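PDB 2ZKI: 199aa long hypothetical Trp repressor binding protein, which is of unknown function but, as a flavodoxin-like member of the NADPH-dependent FMN reductase family, probably binds FMN and catalyses NAD(P)H-dependent reduction. Local coordinates for residues K4-L10 and G32-R38; S16-A21 and F112-A116; L65-R69 and T95-L99; L105-T111 and F137-V142. The contacts are given in a common frame with arbitrary orientation. Residues are numbered along the deposited sequence.

Interaction 1: K4-L10 and G32-R38. With SO4 (sulfate ion), chain J.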
loop_
_atom_site.group_PDB
_atom_site.type_symbol
_atom_site.label_atom_id
_atom_site.label_comp_id
_atom_site.label_asym_id
_atom_site.label_seq_id
_atom_site.Cartn_x
_atom_site.Cartn_y
_atom_site.Cartn_z
ATOM N N LYS A 4 5.825 -31.485 13.252
ATOM C CA LYS A 4 5.092 -30.468 14.003
ATOM C C LYS A 4 5.727 -29.092 13.773
ATOM O O LYS A 4 6.936 -28.933 13.952
ATOM C CB LYS A 4 5.100 -30.820 15.493
ATOM C CG LYS A 4 3.973 -30.209 16.305
ATOM C CD LYS A 4 4.166 -30.502 17.786
ATOM C CE LYS A 4 2.958 -30.079 18.609
ATOM N NZ LYS A 4 3.159 -30.366 20.057
ATOM N N PRO A 5 4.914 -28.093 13.366
ATOM C CA PRO A 5 5.451 -26.773 13.034
ATOM C C PRO A 5 5.652 -25.863 14.248
ATOM O O PRO A 5 4.856 -25.889 15.191
ATOM C CB PRO A 5 4.384 -26.191 12.102
ATOM C CG PRO A 5 3.108 -26.824 12.546
ATOM C CD PRO A 5 3.450 -28.152 13.184
ATOM N N ASN A 6 6.722 -25.071 14.210
ATOM C CA ASN A 6 6.993 -24.082 15.246
ATOM C C ASN A 6 6.410 -22.727 14.870
ATOM O O ASN A 6 6.704 -22.189 13.800
ATOM C CB ASN A 6 8.499 -23.952 15.496
ATOM C CG ASN A 6 9.119 -25.224 16.058
ATOM O OD1 ASN A 6 10.238 -25.585 15.691
ATOM N ND2 ASN A 6 8.404 -25.898 16.958
ATOM N N ILE A 7 5.578 -22.185 15.753
ATOM C CA ILE A 7 4.927 -20.904 15.507
ATOM C C ILE A 7 5.444 -19.847 16.473
ATOM O O ILE A 7 5.325 -19.994 17.692
ATOM C CB ILE A 7 3.375 -21.020 15.596
ATOM C CG1 ILE A 7 2.834 -21.983 14.525
ATOM C CG2 ILE A 7 2.704 -19.641 15.499
ATOM C CD1 ILE A 7 3.211 -21.635 13.084
ATOM N N LEU A 8 6.031 -18.791 15.913
ATOM C CA LEU A 8 6.488 -17.654 16.703
ATOM C C LEU A 8 5.475 -16.520 16.635
ATOM O O LEU A 8 5.160 -16.016 15.555
ATOM C CB LEU A 8 7.860 -17.166 16.221
ATOM C CG LEU A 8 8.549 -16.070 17.044
ATOM C CD1 LEU A 8 9.167 -16.642 18.310
ATOM C CD2 LEU A 8 9.602 -15.366 16.218
ATOM N N VAL A 9 4.960 -16.132 17.796
ATOM C CA VAL A 9 4.089 -14.971 17.893
ATOM C C VAL A 9 4.931 -13.787 18.362
ATOM O O VAL A 9 5.326 -13.704 19.529
ATOM C CB VAL A 9 2.873 -15.220 18.824
ATOM C CG1 VAL A 9 1.977 -13.995 18.874
ATOM C CG2 VAL A 9 2.073 -16.435 18.357
ATOM N N LEU A 10 5.219 -12.892 17.425
ATOM C CA LEU A 10 6.066 -11.733 17.667
ATOM C C LEU A 10 5.217 -10.469 17.688
ATOM O O LEU A 10 4.351 -10.289 16.833
ATOM C CB LEU A 10 7.135 -11.644 16.576
ATOM C CG LEU A 10 8.170 -10.518 16.605
ATOM C CD1 LEU A 10 9.007 -10.590 17.860
ATOM C CD2 LEU A 10 9.049 -10.598 15.372
ATOM N N GLY A 32 -2.220 -27.628 16.932
ATOM C CA GLY A 32 -1.167 -28.625 17.129
ATOM C C GLY A 32 0.223 -28.138 16.764
ATOM O O GLY A 32 0.862 -28.681 15.858
ATOM N N ALA A 33 0.694 -27.118 17.477
ATOM C CA ALA A 33 1.994 -26.518 17.202
ATOM C C ALA A 33 2.659 -26.006 18.475
ATOM O O ALA A 33 1.977 -25.629 19.433
ATOM C CB ALA A 33 1.845 -25.390 16.198
ATOM N N GLU A 34 3.990 -26.001 18.483
ATOM C CA GLU A 34 4.743 -25.406 19.583
ATOM C C GLU A 34 4.762 -23.892 19.402
ATOM O O GLU A 34 5.137 -23.391 18.336
ATOM C CB GLU A 34 6.168 -25.969 19.650
ATOM C CG GLU A 34 6.253 -27.455 20.015
ATOM C CD GLU A 34 5.749 -27.757 21.419
ATOM O OE1 GLU A 34 6.209 -27.102 22.380
ATOM O OE2 GLU A 34 4.894 -28.659 21.561
ATOM N N VAL A 35 4.344 -23.170 20.439
ATOM C CA VAL A 35 4.191 -21.718 20.351
ATOM C C VAL A 35 5.103 -20.968 21.319
ATOM O O VAL A 35 5.015 -21.145 22.535
ATOM C CB VAL A 35 2.719 -21.283 20.583
ATOM C CG1 VAL A 35 2.586 -19.764 20.535
ATOM C CG2 VAL A 35 1.802 -21.924 19.553
ATOM N N LYS A 36 5.977 -20.132 20.760
ATOM C CA LYS A 36 6.764 -19.182 21.542
ATOM C C LYS A 36 6.220 -17.769 21.332
ATOM O O LYS A 36 6.208 -17.260 20.208
ATOM C CB LYS A 36 8.246 -19.243 21.156
ATOM C CG LYS A 36 9.010 -20.425 21.732
ATOM C CD LYS A 36 10.459 -20.421 21.253
ATOM C CE LYS A 36 11.197 -21.703 21.636
ATOM N NZ LYS A 36 11.443 -21.833 23.102
ATOM N N ILE A 37 5.757 -17.153 22.415
ATOM C CA ILE A 37 5.294 -15.768 22.387
ATOM C C ILE A 37 6.433 -14.857 22.844
ATOM O O ILE A 37 6.924 -14.975 23.971
ATOM C CB ILE A 37 4.031 -15.559 23.265
ATOM C CG1 ILE A 37 2.844 -16.344 22.692
ATOM C CG2 ILE A 37 3.687 -14.073 23.381
ATOM C CD1 ILE A 37 1.674 -16.504 23.650
ATOM N N ARG A 38 6.858 -13.964 21.955
ATOM C CA ARG A 38 7.978 -13.068 22.224
ATOM C C ARG A 38 7.615 -11.622 21.900
ATOM O O ARG A 38 6.841 -11.361 20.977
ATOM C CB ARG A 38 9.201 -13.473 21.395
ATOM C CG ARG A 38 9.673 -14.924 21.533
ATOM C CD ARG A 38 10.562 -15.137 22.747
ATOM N NE ARG A 38 9.830 -15.730 23.863
ATOM C CZ ARG A 38 9.892 -17.013 24.213
ATOM N NH1 ARG A 38 10.662 -17.864 23.545
ATOM N NH2 ARG A 38 9.183 -17.446 25.244
HETATM S S SO4 J . 8.331 -20.203 26.256
HETATM O O1 SO4 J . 7.725 -21.311 26.989
HETATM O O2 SO4 J . 7.279 -19.411 25.625
HETATM O O3 SO4 J . 9.081 -19.367 27.189
HETATM O O4 SO4 J . 9.231 -20.725 25.230
#
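A lysine set ahead of the strand proper makes the link that stands out here. K4, its side chain trans at every torsion, stretches alongside G32 and A33 to place NZ 2.9 Å from OE2 of E34, a salt bridge across the opening of two parallel strands. G32 has just left the preceding helix with positive phi, and a CB there would collide with the carbonyl oxygen of the residue before it. From that point 6-10 and 34-38 run side by side, their axes 4.8 Å apart and 18° from parallel. The bonding illustrates the parallel rule, in which one residue reaches both neighbours of its partner: I7 N binds E34 O (2.9 Å) and I7 O accepts K36 N (3.1 Å), then V9 N binds K36 O and V9 O accepts R38 N, both at 2.9 Å. One face carries I7, V9, V35 and I37, with V9 CG2 4.0 Å from V35 CG1. On the other, L8 CD1 rests 3.7 Å from R38 CG, and K36 NZ donates to sulfate O4 (3.3 Å). Together with helix 16-31 the strands form a beta-alpha-beta crossover. Strand 34-39 is outermost in the chain's sheet, and 6-11 bonds onward to 73-79. Helix 65-70 packs on N6 and L8, while helix 174-195 meets P5, I7 and A33.

Interaction 2: S16-A21 and F112-A116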
loop_
_atom_site.group_PDB
_atom_site.type_symbol
_atom_site.label_atom_id
_atom_site.label_comp_id
_atom_site.label_asym_id
_atom_site.label_seq_id
_atom_site.Cartn_x
_atom_site.Cartn_y
_atom_site.Cartn_z
ATOM N N SER A 16 -3.831 -4.097 24.607
ATOM C CA SER A 16 -4.722 -5.119 24.045
ATOM C C SER A 16 -4.067 -5.983 22.964
ATOM O O SER A 16 -4.582 -7.052 22.618
ATOM C CB SER A 16 -6.004 -4.474 23.504
ATOM O OG SER A 16 -5.713 -3.449 22.568
ATOM N N ILE A 17 -2.938 -5.515 22.435
ATOM C CA ILE A 17 -2.161 -6.267 21.448
ATOM C C ILE A 17 -1.557 -7.535 22.070
ATOM O O ILE A 17 -1.398 -8.555 21.391
ATOM C CB ILE A 17 -1.070 -5.371 20.771
ATOM C CG1 ILE A 17 -0.374 -6.101 19.616
ATOM C CG2 ILE A 17 -0.058 -4.850 21.789
ATOM C CD1 ILE A 17 -1.090 -5.986 18.286
ATOM N N VAL A 18 -1.247 -7.460 23.365
ATOM C CA VAL A 18 -0.712 -8.589 24.125
ATOM C C VAL A 18 -1.743 -9.715 24.204
ATOM O O VAL A 18 -1.417 -10.875 23.947
ATOM C CB VAL A 18 -0.279 -8.167 25.558
ATOM C CG1 VAL A 18 0.279 -9.355 26.331
ATOM C CG2 VAL A 18 0.744 -7.037 25.510
ATOM N N GLU A 19 -2.986 -9.369 24.547
ATOM C CA GLU A 19 -4.063 -10.355 24.627
ATOM C C GLU A 19 -4.363 -10.968 23.258
ATOM O O GLU A 19 -4.691 -12.152 23.164
ATOM C CB GLU A 19 -5.332 -9.760 25.250
ATOM C CG GLU A 19 -6.291 -10.827 25.804
ATOM C CD GLU A 19 -7.632 -10.270 26.274
ATOM O OE1 GLU A 19 -8.663 -10.944 26.041
ATOM O OE2 GLU A 19 -7.658 -9.171 26.875
ATOM N N LEU A 20 -4.236 -10.161 22.205
ATOM C CA LEU A 20 -4.351 -10.652 20.830
ATOM C C LEU A 20 -3.276 -11.690 20.508
ATOM O O LEU A 20 -3.545 -12.679 19.824
ATOM C CB LEU A 20 -4.283 -9.495 19.828
ATOM C CG LEU A 20 -5.534 -8.635 19.608
ATOM C CD1 LEU A 20 -5.191 -7.380 18.813
ATOM C CD2 LEU A 20 -6.647 -9.422 18.915
ATOM N N ALA A 21 -2.066 -11.458 21.016
ATOM C CA ALA A 21 -0.929 -12.357 20.813
ATOM C C ALA A 21 -1.103 -13.702 21.524
ATOM O O ALA A 21 -0.711 -14.741 20.990
ATOM C CB ALA A 21 0.358 -11.682 21.258
ATOM N N PHE A 112 -0.255 -11.338 9.853
ATOM C CA PHE A 112 -0.160 -10.057 10.547
ATOM C C PHE A 112 -1.416 -9.706 11.329
ATOM O O PHE A 112 -2.536 -10.011 10.910
ATOM C CB PHE A 112 0.165 -8.928 9.565
ATOM C CG PHE A 112 1.426 -9.146 8.783
ATOM C CD1 PHE A 112 1.373 -9.597 7.469
ATOM C CD2 PHE A 112 2.668 -8.898 9.359
ATOM C CE1 PHE A 112 2.538 -9.800 6.738
ATOM C CE2 PHE A 112 3.840 -9.096 8.639
ATOM C CZ PHE A 112 3.777 -9.546 7.326
ATOM N N PHE A 113 -1.208 -9.051 12.469
ATOM C CA PHE A 113 -2.296 -8.559 13.308
ATOM C C PHE A 113 -1.967 -7.191 13.905
ATOM O O PHE A 113 -0.800 -6.846 14.098
ATOM C CB PHE A 113 -2.665 -9.577 14.394
ATOM C CG PHE A 113 -1.557 -9.877 15.375
ATOM C CD1 PHE A 113 -0.536 -10.768 15.049
ATOM C CD2 PHE A 113 -1.562 -9.303 16.644
ATOM C CE1 PHE A 113 0.473 -11.061 15.963
ATOM C CE2 PHE A 113 -0.556 -9.589 17.564
ATOM C CZ PHE A 113 0.463 -10.471 17.223
ATOM N N THR A 114 -3.006 -6.411 14.185
ATOM C CA THR A 114 -2.834 -5.035 14.636
ATOM C C THR A 114 -3.979 -4.585 15.550
ATOM O O THR A 114 -4.857 -5.377 15.892
ATOM C CB THR A 114 -2.638 -4.064 13.429
ATOM O OG1 THR A 114 -2.208 -2.783 13.902
ATOM C CG2 THR A 114 -3.919 -3.906 12.610
ATOM N N GLU A 115 -3.947 -3.316 15.949
ATOM C CA GLU A 115 -4.931 -2.740 16.859
ATOM C C GLU A 115 -4.999 -1.237 16.620
ATOM O O GLU A 115 -3.974 -0.593 16.398
ATOM C CB GLU A 115 -4.545 -3.047 18.315
ATOM C CG GLU A 115 -5.445 -2.430 19.394
ATOM C CD GLU A 115 -4.978 -1.048 19.853
ATOM O OE1 GLU A 115 -3.749 -0.842 19.986
ATOM O OE2 GLU A 115 -5.842 -0.169 20.088
ATOM N N ALA A 116 -6.210 -0.688 16.659
ATOM C CA ALA A 116 -6.424 0.751 16.519
ATOM C C ALA A 116 -7.559 1.226 17.422
ATOM O O ALA A 116 -8.522 0.492 17.666
ATOM C CB ALA A 116 -6.708 1.112 15.069
#
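F113, I17 and E115 carry this contact, in which a helix lies against a strand without a single hydrogen bond between them. The axis of 16-21 passes 8.6 Å from that of 112-115, and their directions differ by 150°, close to the antiparallel setting of helix and strand in alpha/beta folds. F113 loses the most area. Its CA-to-CB bond points toward the helix, and chi1 near +60° sets the ring where it receives I17 CD1 at 3.7 Å from CE2, L20 CB at 4.2 Å from CD2 and A21 CB at 4.2 Å from CZ. Residues one turn apart thus gather round one aromatic ring. I17 starts sideways, yet its end swings in, so CD1 also comes within 4.2 Å of T114 CA. E115 meets the first turn, where its CG is 3.3 Å from S16 OG, while L20 CD1 lies 3.6 Å from T114 O. The side chain of I17 is also about 4 Å from a bound sulfate. In flavodoxin-like proteins the start of this first helix helps hold the FMN phosphate, so the ion may mark the equivalent pocket here. T114 turns away from the helix and binds S78 O. Strand 109-115 lies next to 73-79, F113 and A21 both touch strand 6-11, and helix 125-130 packs on F112 and T114 across the sheet.

Interaction 3: L65-R69 and T95-L99. With SO4 (sulfate ion), chain N.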
loop_
_atom_site.group_PDB
_atom_site.type_symbol
_atom_site.label_atom_id
_atom_site.label_comp_id
_atom_site.label_asym_id
_atom_site.label_seq_id
_atom_site.Cartn_x
_atom_site.Cartn_y
_atom_site.Cartn_z
ATOM N N LEU A 65 17.330 -13.496 17.832
ATOM C CA LEU A 65 17.481 -13.916 16.437
ATOM C C LEU A 65 17.435 -15.440 16.270
ATOM O O LEU A 65 17.221 -15.940 15.164
ATOM C CB LEU A 65 18.764 -13.340 15.828
ATOM C CG LEU A 65 18.817 -11.827 15.583
ATOM C CD1 LEU A 65 20.250 -11.376 15.343
ATOM C CD2 LEU A 65 17.917 -11.402 14.423
ATOM N N ASP A 66 17.633 -16.169 17.368
ATOM C CA ASP A 66 17.476 -17.625 17.381
ATOM C C ASP A 66 16.007 -18.025 17.235
ATOM O O ASP A 66 15.694 -19.053 16.625
ATOM C CB ASP A 66 18.055 -18.225 18.667
ATOM C CG ASP A 66 19.575 -18.238 18.679
ATOM O OD1 ASP A 66 20.184 -18.635 17.660
ATOM O OD2 ASP A 66 20.162 -17.863 19.718
ATOM N N ASP A 67 15.118 -17.203 17.797
ATOM C CA ASP A 67 13.671 -17.420 17.719
ATOM C C ASP A 67 13.145 -17.406 16.281
ATOM O O ASP A 67 12.189 -18.113 15.955
ATOM C CB ASP A 67 12.928 -16.376 18.560
ATOM C CG ASP A 67 13.147 -16.557 20.056
ATOM O OD1 ASP A 67 13.130 -15.540 20.779
ATOM O OD2 ASP A 67 13.330 -17.706 20.513
ATOM N N MET A 68 13.777 -16.599 15.433
ATOM C CA MET A 68 13.417 -16.506 14.023
ATOM C C MET A 68 13.882 -17.745 13.253
ATOM O O MET A 68 13.210 -18.196 12.322
ATOM C CB MET A 68 14.010 -15.239 13.398
ATOM C CG MET A 68 13.687 -13.940 14.137
ATOM S SD MET A 68 11.966 -13.411 14.006
ATOM C CE MET A 68 11.905 -12.838 12.309
ATOM N N ARG A 69 15.035 -18.287 13.644
ATOM C CA ARG A 69 15.571 -19.510 13.039
ATOM C C ARG A 69 14.753 -20.732 13.461
ATOM O O ARG A 69 14.527 -21.646 12.666
ATOM C CB ARG A 69 17.035 -19.715 13.435
ATOM C CG ARG A 69 17.996 -18.653 12.931
ATOM C CD ARG A 69 19.399 -18.920 13.444
ATOM N NE ARG A 69 20.368 -17.966 12.911
ATOM C CZ ARG A 69 20.847 -16.919 13.577
ATOM N NH1 ARG A 69 20.457 -16.677 14.823
ATOM N NH2 ARG A 69 21.725 -16.113 12.996
ATOM N N THR A 95 17.240 -5.298 12.265
ATOM C CA THR A 95 18.374 -6.096 12.749
ATOM C C THR A 95 18.432 -7.500 12.131
ATOM O O THR A 95 19.449 -8.187 12.245
ATOM C CB THR A 95 18.400 -6.218 14.299
ATOM O OG1 THR A 95 17.291 -7.001 14.754
ATOM C CG2 THR A 95 18.366 -4.847 14.960
ATOM N N THR A 96 17.347 -7.915 11.473
ATOM C CA THR A 96 17.273 -9.240 10.844
ATOM C C THR A 96 17.951 -9.284 9.466
ATOM O O THR A 96 17.647 -10.151 8.644
ATOM C CB THR A 96 15.807 -9.749 10.721
ATOM O OG1 THR A 96 15.048 -8.854 9.901
ATOM C CG2 THR A 96 15.144 -9.868 12.085
ATOM N N ALA A 97 18.879 -8.360 9.230
ATOM C CA ALA A 97 19.590 -8.263 7.953
ATOM C C ALA A 97 20.444 -9.491 7.633
ATOM O O ALA A 97 20.629 -9.826 6.462
ATOM C CB ALA A 97 20.437 -6.996 7.910
ATOM N N ILE A 98 20.964 -10.153 8.666
ATOM C CA ILE A 98 21.750 -11.375 8.477
ATOM C C ILE A 98 20.873 -12.557 8.073
ATOM O O ILE A 98 21.294 -13.410 7.286
ATOM C CB ILE A 98 22.615 -11.747 9.716
ATOM C CG1 ILE A 98 21.773 -11.764 11.000
ATOM C CG2 ILE A 98 23.819 -10.803 9.831
ATOM C CD1 ILE A 98 22.420 -12.505 12.160
ATOM N N LEU A 99 19.652 -12.595 8.603
ATOM C CA LEU A 99 18.688 -13.633 8.252
ATOM C C LEU A 99 18.234 -13.468 6.805
ATOM O O LEU A 99 17.893 -14.446 6.134
ATOM C CB LEU A 99 17.490 -13.602 9.204
ATOM C CG LEU A 99 17.776 -13.696 10.710
ATOM C CD1 LEU A 99 16.524 -13.390 11.511
ATOM C CD2 LEU A 99 18.355 -15.051 11.119
HETATM S S SO4 N . 23.078 -14.889 16.054
HETATM O O1 SO4 N . 22.446 -16.033 16.705
HETATM O O2 SO4 N . 23.404 -13.884 17.062
HETATM O O3 SO4 N . 24.298 -15.322 15.375
HETATM O O4 SO4 N . 22.161 -14.313 15.076
#
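A helical turn, 65-69, lies beside the start of a second helix, with CA atoms 7.3 Å apart at L65 and T96 and 8.2 Å at R69 and L99. The first is a helix through R69. The second enters helix 97-101 only after T96, whose N-cap hydroxyl makes no capping bond and instead pairs with L93 O and Y133 OH. L65 CD2 lies 3.8 Å from L99 CD1 and 3.9 Å from T96 CG2, and M68 CB reaches L99 CD1 at 3.6 Å. In this flavodoxin-like arrangement helix 65-70 is part of the connection from strand 34-39 to 73-79, and M68 packs down on L8 of the sheet. Outward, the junction meets a second subunit, whose F48 touches L65 and whose L44 touches T95. R69 closes the solvent side: its guanidinium lies face-on to L99 CD2, 4.0 Å from CZ, while NH1 pairs with D66 OD1 at 3.5 Å and NH2 binds sulfate O4 at 2.8 Å.

Interaction 4: L105-T111 and F137-V142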
loop_
_atom_site.group_PDB
_atom_site.type_symbol
_atom_site.label_atom_id
_atom_site.label_comp_id
_atom_site.label_asym_id
_atom_site.label_seq_id
_atom_site.Cartn_x
_atom_site.Cartn_y
_atom_site.Cartn_z
ATOM N N LEU A 105 14.513 -17.259 6.370
ATOM C CA LEU A 105 13.056 -17.164 6.416
ATOM C C LEU A 105 12.391 -17.392 5.053
ATOM O O LEU A 105 11.163 -17.387 4.947
ATOM C CB LEU A 105 12.626 -15.808 6.993
ATOM C CG LEU A 105 13.293 -15.285 8.270
ATOM C CD1 LEU A 105 12.740 -13.916 8.628
ATOM C CD2 LEU A 105 13.128 -16.253 9.437
ATOM N N TYR A 106 13.199 -17.598 4.016
ATOM C CA TYR A 106 12.673 -17.755 2.664
ATOM C C TYR A 106 11.684 -18.918 2.552
ATOM O O TYR A 106 12.008 -20.057 2.882
ATOM C CB TYR A 106 13.805 -17.921 1.649
ATOM C CG TYR A 106 13.355 -17.733 0.220
ATOM C CD1 TYR A 106 13.524 -16.509 -0.426
ATOM C CD2 TYR A 106 12.749 -18.775 -0.486
ATOM C CE1 TYR A 106 13.109 -16.330 -1.736
ATOM C CE2 TYR A 106 12.326 -18.605 -1.796
ATOM C CZ TYR A 106 12.510 -17.381 -2.413
ATOM O OH TYR A 106 12.097 -17.213 -3.712
ATOM N N GLY A 107 10.476 -18.608 2.087
ATOM C CA GLY A 107 9.440 -19.613 1.875
ATOM C C GLY A 107 8.531 -19.848 3.068
ATOM O O GLY A 107 7.518 -20.541 2.948
ATOM N N LYS A 108 8.888 -19.270 4.214
ATOM C CA LYS A 108 8.114 -19.436 5.446
ATOM C C LYS A 108 6.853 -18.567 5.436
ATOM O O LYS A 108 6.881 -17.442 4.939
ATOM C CB LYS A 108 8.969 -19.112 6.681
ATOM C CG LYS A 108 10.301 -19.862 6.778
ATOM C CD LYS A 108 10.137 -21.303 7.254
ATOM C CE LYS A 108 11.477 -22.030 7.294
ATOM N NZ LYS A 108 12.442 -21.405 8.247
ATOM N N PRO A 109 5.736 -19.094 5.975
ATOM C CA PRO A 109 4.495 -18.320 6.068
ATOM C C PRO A 109 4.496 -17.275 7.188
ATOM O O PRO A 109 5.065 -17.503 8.258
ATOM C CB PRO A 109 3.440 -19.392 6.341
ATOM C CG PRO A 109 4.177 -20.455 7.060
ATOM C CD PRO A 109 5.566 -20.463 6.495
ATOM N N VAL A 110 3.851 -16.142 6.925
ATOM C CA VAL A 110 3.730 -15.057 7.894
ATOM C C VAL A 110 2.315 -14.476 7.881
ATOM O O VAL A 110 1.721 -14.286 6.817
ATOM C CB VAL A 110 4.812 -13.942 7.668
ATOM C CG1 VAL A 110 4.713 -13.327 6.270
ATOM C CG2 VAL A 110 4.737 -12.865 8.743
ATOM N N THR A 111 1.780 -14.220 9.070
ATOM C CA THR A 111 0.478 -13.573 9.215
ATOM C C THR A 111 0.596 -12.331 10.104
ATOM O O THR A 111 1.450 -12.275 10.994
ATOM C CB THR A 111 -0.615 -14.557 9.734
ATOM O OG1 THR A 111 -1.902 -13.934 9.662
ATOM C CG2 THR A 111 -0.342 -15.006 11.170
ATOM N N PHE A 137 11.976 -10.681 1.920
ATOM C CA PHE A 137 12.516 -11.903 2.512
ATOM C C PHE A 137 12.060 -13.159 1.771
ATOM O O PHE A 137 12.540 -14.260 2.049
ATOM C CB PHE A 137 12.110 -11.997 3.984
ATOM C CG PHE A 137 12.979 -11.195 4.912
ATOM C CD1 PHE A 137 12.881 -9.807 4.959
ATOM C CD2 PHE A 137 13.885 -11.831 5.755
ATOM C CE1 PHE A 137 13.684 -9.067 5.818
ATOM C CE2 PHE A 137 14.686 -11.099 6.623
ATOM C CZ PHE A 137 14.586 -9.712 6.654
ATOM N N GLY A 138 11.128 -12.991 0.835
ATOM C CA GLY A 138 10.552 -14.118 0.105
ATOM C C GLY A 138 9.564 -14.933 0.923
ATOM O O GLY A 138 9.201 -16.044 0.538
ATOM N N MET A 139 9.130 -14.377 2.050
ATOM C CA MET A 139 8.156 -15.027 2.926
ATOM C C MET A 139 6.749 -14.964 2.338
ATOM O O MET A 139 6.374 -13.959 1.730
ATOM C CB MET A 139 8.163 -14.365 4.302
ATOM C CG MET A 139 9.493 -14.464 5.028
ATOM S SD MET A 139 9.522 -13.527 6.560
ATOM C CE MET A 139 8.492 -14.547 7.608
ATOM N N ILE A 140 5.973 -16.029 2.524
ATOM C CA ILE A 140 4.600 -16.075 2.007
ATOM C C ILE A 140 3.572 -15.545 3.015
ATOM O O ILE A 140 3.585 -15.925 4.184
ATOM C CB ILE A 140 4.209 -17.484 1.472
ATOM C CG1 ILE A 140 4.463 -18.569 2.521
ATOM C CG2 ILE A 140 4.970 -17.789 0.181
ATOM C CD1 ILE A 140 3.804 -19.906 2.207
ATOM N N ILE A 141 2.692 -14.663 2.546
ATOM C CA ILE A 141 1.713 -13.985 3.403
ATOM C C ILE A 141 0.446 -14.818 3.581
ATOM O O ILE A 141 -0.125 -15.301 2.607
ATOM C CB ILE A 141 1.336 -12.588 2.834
ATOM C CG1 ILE A 141 2.591 -11.732 2.641
ATOM C CG2 ILE A 141 0.332 -11.873 3.741
ATOM C CD1 ILE A 141 2.447 -10.652 1.594
ATOM N N VAL A 142 0.013 -14.975 4.830
ATOM C CA VAL A 142 -1.217 -15.703 5.145
ATOM C C VAL A 142 -2.292 -14.761 5.709
ATOM O O VAL A 142 -2.253 -14.393 6.889
ATOM C CB VAL A 142 -0.959 -16.881 6.127
ATOM C CG1 VAL A 142 -2.262 -17.592 6.484
ATOM C CG2 VAL A 142 0.038 -17.870 5.533
#
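M139 and V110 form the apolar heart, M139 CE lying 3.7 Å from V110 CB. L105 extends it, its CD1 being 3.8 Å from M139 SD and 3.7 Å from F137 CD2. P109 CB meets I140 CG1 at 4.0 Å and V142 CG2 at 3.8 Å, beside helix 174-195. Between these groups the backbones pair in parallel: I140 N to K108 O (2.9 Å), V110 N to I140 O (2.8 Å) and V142 N to V110 O (2.7 Å). This joins 109-115 to the brief 140-141, the last strand of the five-stranded parallel sheet of a flavodoxin-like fold. Before the strands, a type II turn from L105 to K108 gives G107 its positive phi, and G107 N binds G138 O at 3.3 Å. G138, leaving helix 132-137, sits so near Y106 that a CB would fall 2.4 Å from its CE1; the ring lies over G138 O. Y106 OH then bonds to I144 O of a third subunit, which also pairs with the backbone of I141. At the opposite end of the contact, T111 OG1 donates to V142 O at 2.8 Å and has a weak bond with Q183.

One five-stranded sheet ties the set together: interactions 1 and 4 are its two strand pairs toward the edges, separated by strand 73-79, with nearest atoms about 6 Å apart. Interaction 2 lays the first helix on one face, where V9 CG1 meets A21 O at 3.5 Å and L10 O meets F113 CZ at 3.9 Å. Interaction 3 belongs to the other face, with L8 CD2 3.8 Å from M68 SD, and passes on to interaction 4 through M68 O and L105 CD2 at 3.5 Å. Interactions 2 and 3 stay about 10 Å apart at their nearest atoms. Among the four, interaction 2 comes nearest the probable flavin-phosphate pocket, whereas 3 and 4 reach neighbouring subunits.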